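Long-range contacts in succinoglycan biosynthesis protein (Bacillus cereus ATCC 14579, PDB 2QGM), which is of unconfirmed function but, as a member of the erythromycin esterase-like family, is probably a hydrolase-type enzyme named for a role in succinoglycan biosynthesis: residues M111-G116 with F135-Y140; K225-A230 with F266-L271. All coordinates share one frame; numbering follows the deposited sequence.

Interaction 1: M111-G116 with F135-Y140; sequences MEEDWG and FLKLLY
At the C-terminal end of strand 108-111, an inner strand of the mixed sheet of this erythromycin esterase-like fold, the chain turns through an inverse gamma turn centred on Glu112 and meets the loop that precedes helix 143-157. Selenomethionine Met111 starts with CG anti to the backbone N and runs extended until chi3 (-120°) bends it, so that its end meets Tyr140 tip to tip. Its CE lies 3.7 Å from Tyr140 CE2, and its SE stands 5.0 Å from the centroid of the Tyr140 ring (CG, CD1, CD2, CE1, CE2, CZ), an oblique Met-aromatic contact; the same SE also touches Leu136 CD2 at 4.3 Å. Beyond the ring, Tyr140 OH bonds to Glu81 and Trp304, which fix the far end of this side chain. Glu112 contributes mainly its carbonyl O, which approaches the Tyr140 ring obliquely, while its carboxylate is held by the backbone N of His306.

Glu113 buries more of its surface in the contact than any other residue. Its CG is anti to the backbone N, and a bend at chi2 (56°) swings the carboxylate onto the chain at 136-137. Lys137 N donates to Glu113 OE2 at 3.1 Å, nearly straight at 162°, from above the carboxylate plane. A water donates to the same Glu113 OE2 and, weakly, to Lys137 O, the carbonyl that also accepts Tyr140 N in the type II turn 137-140. Asp114, the N-cap residue of helix 115-127, sends its backbone N back to Glu113 OE1, so both oxygens are engaged and the carboxylate's rotation is constrained. The Lys137 side chain crosses that of Glu113 at about a right angle, and its methylene CG rests 3.2 Å from Glu113 OE1.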
# COMPACT_ATOMS: atom_id res chain seq x y z
N MSE A 111 3.73 -2.82 2.87
CA MSE A 111 3.03 -3.06 1.60
C MSE A 111 1.65 -3.68 1.76
O MSE A 111 1.39 -4.38 2.73
CB MSE A 111 3.90 -3.98 0.72
CG MSE A 111 3.36 -4.21 -0.69
SE MSE A 111 4.42 -5.46 -1.71
CE MSE A 111 4.94 -4.33 -3.16
N GLU A 112 0.79 -3.40 0.79
CA GLU A 112 -0.56 -3.94 0.76
C GLU A 112 -0.38 -5.37 0.26
O GLU A 112 -0.58 -5.67 -0.92
CB GLU A 112 -1.44 -3.13 -0.21
CG GLU A 112 -2.91 -3.54 -0.24
CD GLU A 112 -3.72 -2.84 -1.33
OE1 GLU A 112 -3.23 -1.86 -1.93
OE2 GLU A 112 -4.86 -3.28 -1.58
N GLU A 113 0.03 -6.23 1.18
CA GLU A 113 0.28 -7.65 0.91
C GLU A 113 0.00 -8.31 2.26
O GLU A 113 0.18 -7.68 3.31
CB GLU A 113 1.74 -7.85 0.49
CG GLU A 113 2.18 -9.31 0.28
CD GLU A 113 1.31 -10.05 -0.72
OE1 GLU A 113 0.41 -10.81 -0.30
OE2 GLU A 113 1.54 -9.88 -1.93
N ASP A 114 -0.44 -9.56 2.24
CA ASP A 114 -0.78 -10.24 3.48
C ASP A 114 0.35 -10.37 4.49
O ASP A 114 1.51 -10.59 4.14
CB ASP A 114 -1.40 -11.61 3.20
CG ASP A 114 -2.68 -11.52 2.37
OD1 ASP A 114 -3.36 -10.47 2.43
OD2 ASP A 114 -3.01 -12.50 1.67
N TRP A 115 -0.02 -10.23 5.76
CA TRP A 115 0.91 -10.31 6.89
C TRP A 115 1.91 -11.46 6.73
O TRP A 115 3.13 -11.26 6.78
CB TRP A 115 0.11 -10.46 8.19
CG TRP A 115 0.99 -10.51 9.39
CD1 TRP A 115 1.51 -11.62 9.98
CD2 TRP A 115 1.55 -9.39 10.09
NE1 TRP A 115 2.36 -11.27 11.00
CE2 TRP A 115 2.40 -9.90 11.09
CE3 TRP A 115 1.41 -8.00 9.97
CZ2 TRP A 115 3.12 -9.07 11.96
CZ3 TRP A 115 2.12 -7.17 10.83
CH2 TRP A 115 2.97 -7.71 11.82
N GLY A 116 1.38 -12.67 6.52
CA GLY A 116 2.22 -13.85 6.36
C GLY A 116 3.24 -13.76 5.24
O GLY A 116 4.39 -14.18 5.39
N PHE A 135 5.97 -15.27 -2.68
CA PHE A 135 5.35 -14.54 -1.57
C PHE A 135 4.46 -13.37 -1.98
O PHE A 135 3.82 -12.75 -1.13
CB PHE A 135 6.42 -14.01 -0.61
CG PHE A 135 7.52 -14.99 -0.30
CD1 PHE A 135 7.23 -16.33 -0.01
CD2 PHE A 135 8.84 -14.56 -0.25
CE1 PHE A 135 8.26 -17.22 0.32
CE2 PHE A 135 9.87 -15.44 0.08
CZ PHE A 135 9.58 -16.77 0.37
N LEU A 136 4.42 -13.06 -3.27
CA LEU A 136 3.61 -11.96 -3.78
C LEU A 136 2.37 -12.52 -4.47
O LEU A 136 2.47 -13.29 -5.42
CB LEU A 136 4.43 -11.14 -4.78
CG LEU A 136 5.71 -10.51 -4.22
CD1 LEU A 136 6.59 -10.04 -5.35
CD2 LEU A 136 5.35 -9.36 -3.29
N LYS A 137 1.19 -12.14 -3.99
CA LYS A 137 -0.04 -12.63 -4.58
C LYS A 137 -0.26 -12.04 -5.97
O LYS A 137 0.11 -10.90 -6.23
CB LYS A 137 -1.22 -12.34 -3.66
CG LYS A 137 -1.05 -12.94 -2.26
CD LYS A 137 -0.77 -14.46 -2.27
CE LYS A 137 0.72 -14.78 -2.30
NZ LYS A 137 0.98 -16.24 -2.13
N LEU A 138 -0.87 -12.83 -6.85
CA LEU A 138 -1.09 -12.44 -8.25
C LEU A 138 -1.26 -10.96 -8.59
O LEU A 138 -1.93 -10.20 -7.90
CB LEU A 138 -2.23 -13.25 -8.86
CG LEU A 138 -1.77 -14.61 -9.41
CD1 LEU A 138 -2.94 -15.32 -10.07
CD2 LEU A 138 -0.64 -14.39 -10.42
N LEU A 139 -0.65 -10.61 -9.71
CA LEU A 139 -0.61 -9.26 -10.25
C LEU A 139 0.64 -8.62 -9.66
O LEU A 139 1.27 -7.81 -10.32
CB LEU A 139 -1.86 -8.42 -9.92
CG LEU A 139 -3.21 -8.76 -10.58
CD1 LEU A 139 -4.01 -7.48 -10.75
CD2 LEU A 139 -3.02 -9.40 -11.95
N TYR A 140 1.01 -9.00 -8.44
CA TYR A 140 2.21 -8.43 -7.84
C TYR A 140 3.54 -9.14 -8.13
O TYR A 140 4.60 -8.52 -8.01
CB TYR A 140 2.03 -8.26 -6.33
CG TYR A 140 1.60 -6.85 -5.95
CD1 TYR A 140 0.89 -6.05 -6.85
CD2 TYR A 140 1.90 -6.33 -4.70
CE1 TYR A 140 0.50 -4.76 -6.50
CE2 TYR A 140 1.51 -5.04 -4.34
CZ TYR A 140 0.81 -4.26 -5.25
OH TYR A 140 0.41 -2.99 -4.91
O HOH W 1 -0.90 -8.89 -3.80

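Interaction 2: K225-A230 with F266-L271; sequences KFKANA and FTTMLL
The Phe266 ring carries Leu270 CD1 on one face, 3.6 Å above the plane and offset toward the rim, and meets Tyr215 edge-to-face; the Phe266 side chain makes no contact with residues 225-230. The Phe226 ring likewise leads away from the contact, toward Tyr215 and Leu218. Both rings converge on Tyr215, to one side of a close helix-helix contact, in which the C-terminal turn of helix 253-269 comes against helix 220-236 with no hydrogen bond across. Its closest backbone approach, 4.9 Å from Lys227 CA to Thr267 CA, is close for two helices, consistent with the small Thr267 and Ala230 side chains at this point and with Lys227 running off along the interface.

Thr267 points its side chain into the interface with OG1 between the backbone N and carbonyl carbon, chi1 63°. There OG1 comes 3.4 Å from Lys227 CA and 3.6 Å from Ala230 CB, while Thr267 CG2 packs against Phe226 O. This buried hydroxyl is satisfied within its own helix by Glu264 O, as is that of Thr268, so the polar atoms can meet a carbon surface without a partner across.

Lys227 buries more surface here than any other residue. Its chain is extended through chi3, with CG anti to the backbone N (chi1 172°), and its methylenes cross Thr267 and Thr268 obliquely; Lys227 CE sits 3.9 Å from Thr268 OG1. Only at chi4 does it bend, carrying NZ to a long, weak ion pair with Glu231. Just past the helix end, Leu271 meets this chain at about a right angle, and its CD2 presses on Lys227 CD at 3.5 Å, tighter than an ordinary carbon-carbon contact.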
# COMPACT_ATOMS: atom_id res chain seq x y z
N LYS A 225 -16.23 -18.03 18.61
CA LYS A 225 -15.30 -18.93 19.27
C LYS A 225 -13.86 -18.67 18.81
O LYS A 225 -12.96 -18.51 19.64
CB LYS A 225 -15.70 -20.37 18.96
CG LYS A 225 -14.89 -21.45 19.64
CD LYS A 225 -15.45 -22.81 19.23
CE LYS A 225 -14.73 -23.96 19.91
NZ LYS A 225 -15.30 -25.26 19.44
N PHE A 226 -13.64 -18.60 17.50
CA PHE A 226 -12.29 -18.36 16.98
C PHE A 226 -11.75 -16.98 17.35
O PHE A 226 -10.56 -16.82 17.58
CB PHE A 226 -12.24 -18.53 15.46
CG PHE A 226 -12.45 -19.95 15.00
CD1 PHE A 226 -12.07 -21.03 15.80
CD2 PHE A 226 -12.99 -20.21 13.74
CE1 PHE A 226 -12.22 -22.35 15.35
CE2 PHE A 226 -13.15 -21.52 13.28
CZ PHE A 226 -12.77 -22.59 14.09
N LYS A 227 -12.62 -15.97 17.39
CA LYS A 227 -12.19 -14.62 17.75
C LYS A 227 -11.73 -14.65 19.21
O LYS A 227 -10.72 -14.05 19.56
CB LYS A 227 -13.34 -13.62 17.60
CG LYS A 227 -13.01 -12.24 18.16
CD LYS A 227 -14.22 -11.31 18.17
CE LYS A 227 -13.90 -9.99 18.88
NZ LYS A 227 -13.65 -10.14 20.34
N ALA A 228 -12.49 -15.35 20.04
CA ALA A 228 -12.18 -15.48 21.46
C ALA A 228 -10.83 -16.18 21.63
O ALA A 228 -9.98 -15.73 22.40
CB ALA A 228 -13.28 -16.28 22.18
N ASN A 229 -10.64 -17.29 20.92
CA ASN A 229 -9.39 -18.03 21.00
C ASN A 229 -8.20 -17.16 20.58
O ASN A 229 -7.15 -17.19 21.22
CB ASN A 229 -9.45 -19.28 20.10
CG ASN A 229 -10.38 -20.35 20.65
OD1 ASN A 229 -11.14 -20.11 21.59
ND2 ASN A 229 -10.32 -21.54 20.06
N ALA A 230 -8.38 -16.38 19.51
CA ALA A 230 -7.31 -15.52 19.00
C ALA A 230 -6.99 -14.40 19.97
O ALA A 230 -5.83 -14.05 20.18
CB ALA A 230 -7.72 -14.92 17.66
N PHE A 266 -7.68 -10.43 12.21
CA PHE A 266 -8.36 -11.18 11.16
C PHE A 266 -9.71 -11.75 11.63
O PHE A 266 -10.72 -11.62 10.94
CB PHE A 266 -7.43 -12.30 10.66
CG PHE A 266 -8.01 -13.13 9.54
CD1 PHE A 266 -8.78 -14.25 9.80
CD2 PHE A 266 -7.75 -12.79 8.21
CE1 PHE A 266 -9.29 -15.04 8.76
CE2 PHE A 266 -8.25 -13.56 7.16
CZ PHE A 266 -9.02 -14.69 7.44
N THR A 267 -9.73 -12.37 12.81
CA THR A 267 -10.96 -12.95 13.35
C THR A 267 -11.97 -11.90 13.81
O THR A 267 -13.16 -12.17 13.91
CB THR A 267 -10.65 -13.89 14.54
OG1 THR A 267 -10.07 -13.13 15.61
CG2 THR A 267 -9.69 -14.99 14.11
N THR A 268 -11.48 -10.69 14.08
CA THR A 268 -12.35 -9.60 14.53
C THR A 268 -12.98 -8.91 13.32
O THR A 268 -14.15 -8.54 13.34
CB THR A 268 -11.55 -8.56 15.35
OG1 THR A 268 -10.95 -9.19 16.48
CG2 THR A 268 -12.47 -7.44 15.82
N MSE A 269 -12.18 -8.74 12.28
CA MSE A 269 -12.60 -8.09 11.04
C MSE A 269 -13.73 -8.87 10.34
O MSE A 269 -14.65 -8.28 9.76
CB MSE A 269 -11.39 -7.99 10.11
CG MSE A 269 -11.67 -7.60 8.67
SE MSE A 269 -10.02 -7.74 7.63
CE MSE A 269 -10.15 -9.64 7.21
N LEU A 270 -13.66 -10.20 10.42
CA LEU A 270 -14.64 -11.05 9.76
C LEU A 270 -15.75 -11.57 10.65
O LEU A 270 -16.46 -12.50 10.28
CB LEU A 270 -13.93 -12.23 9.08
CG LEU A 270 -12.93 -11.82 7.98
CD1 LEU A 270 -12.27 -13.08 7.42
CD2 LEU A 270 -13.64 -11.05 6.88
N LEU A 271 -15.91 -10.96 11.82
CA LEU A 271 -16.96 -11.35 12.75
C LEU A 271 -18.31 -10.86 12.20
O LEU A 271 -19.28 -11.62 12.16
CB LEU A 271 -16.69 -10.75 14.13
CG LEU A 271 -17.60 -11.17 15.28
CD1 LEU A 271 -17.52 -12.68 15.46
CD2 LEU A 271 -17.18 -10.46 16.56

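Following the chain from the N terminus, interaction 1 comes first: strand 108-111 leads into helix 115-127, and residues 135-140 return to the strand's end, closing a loop of 18 intervening residues that is mostly helix. Helix 143-157 and strand 166-171 follow before the chain enters the helices that carry interaction 2, which closes a second, 35-residue excursion between helices 220-236 and 253-269. The two loops are in series, neither enclosing nor crossing the other. The centres of interaction 1 and interaction 2 lie about 22 Å apart, and the nearest atoms of interaction 1 and interaction 2 are about 7 Å apart, without touching. Interaction 1 ties the central mixed sheet to a connecting loop, whereas interaction 2 joins two helices farther from the chain's centre.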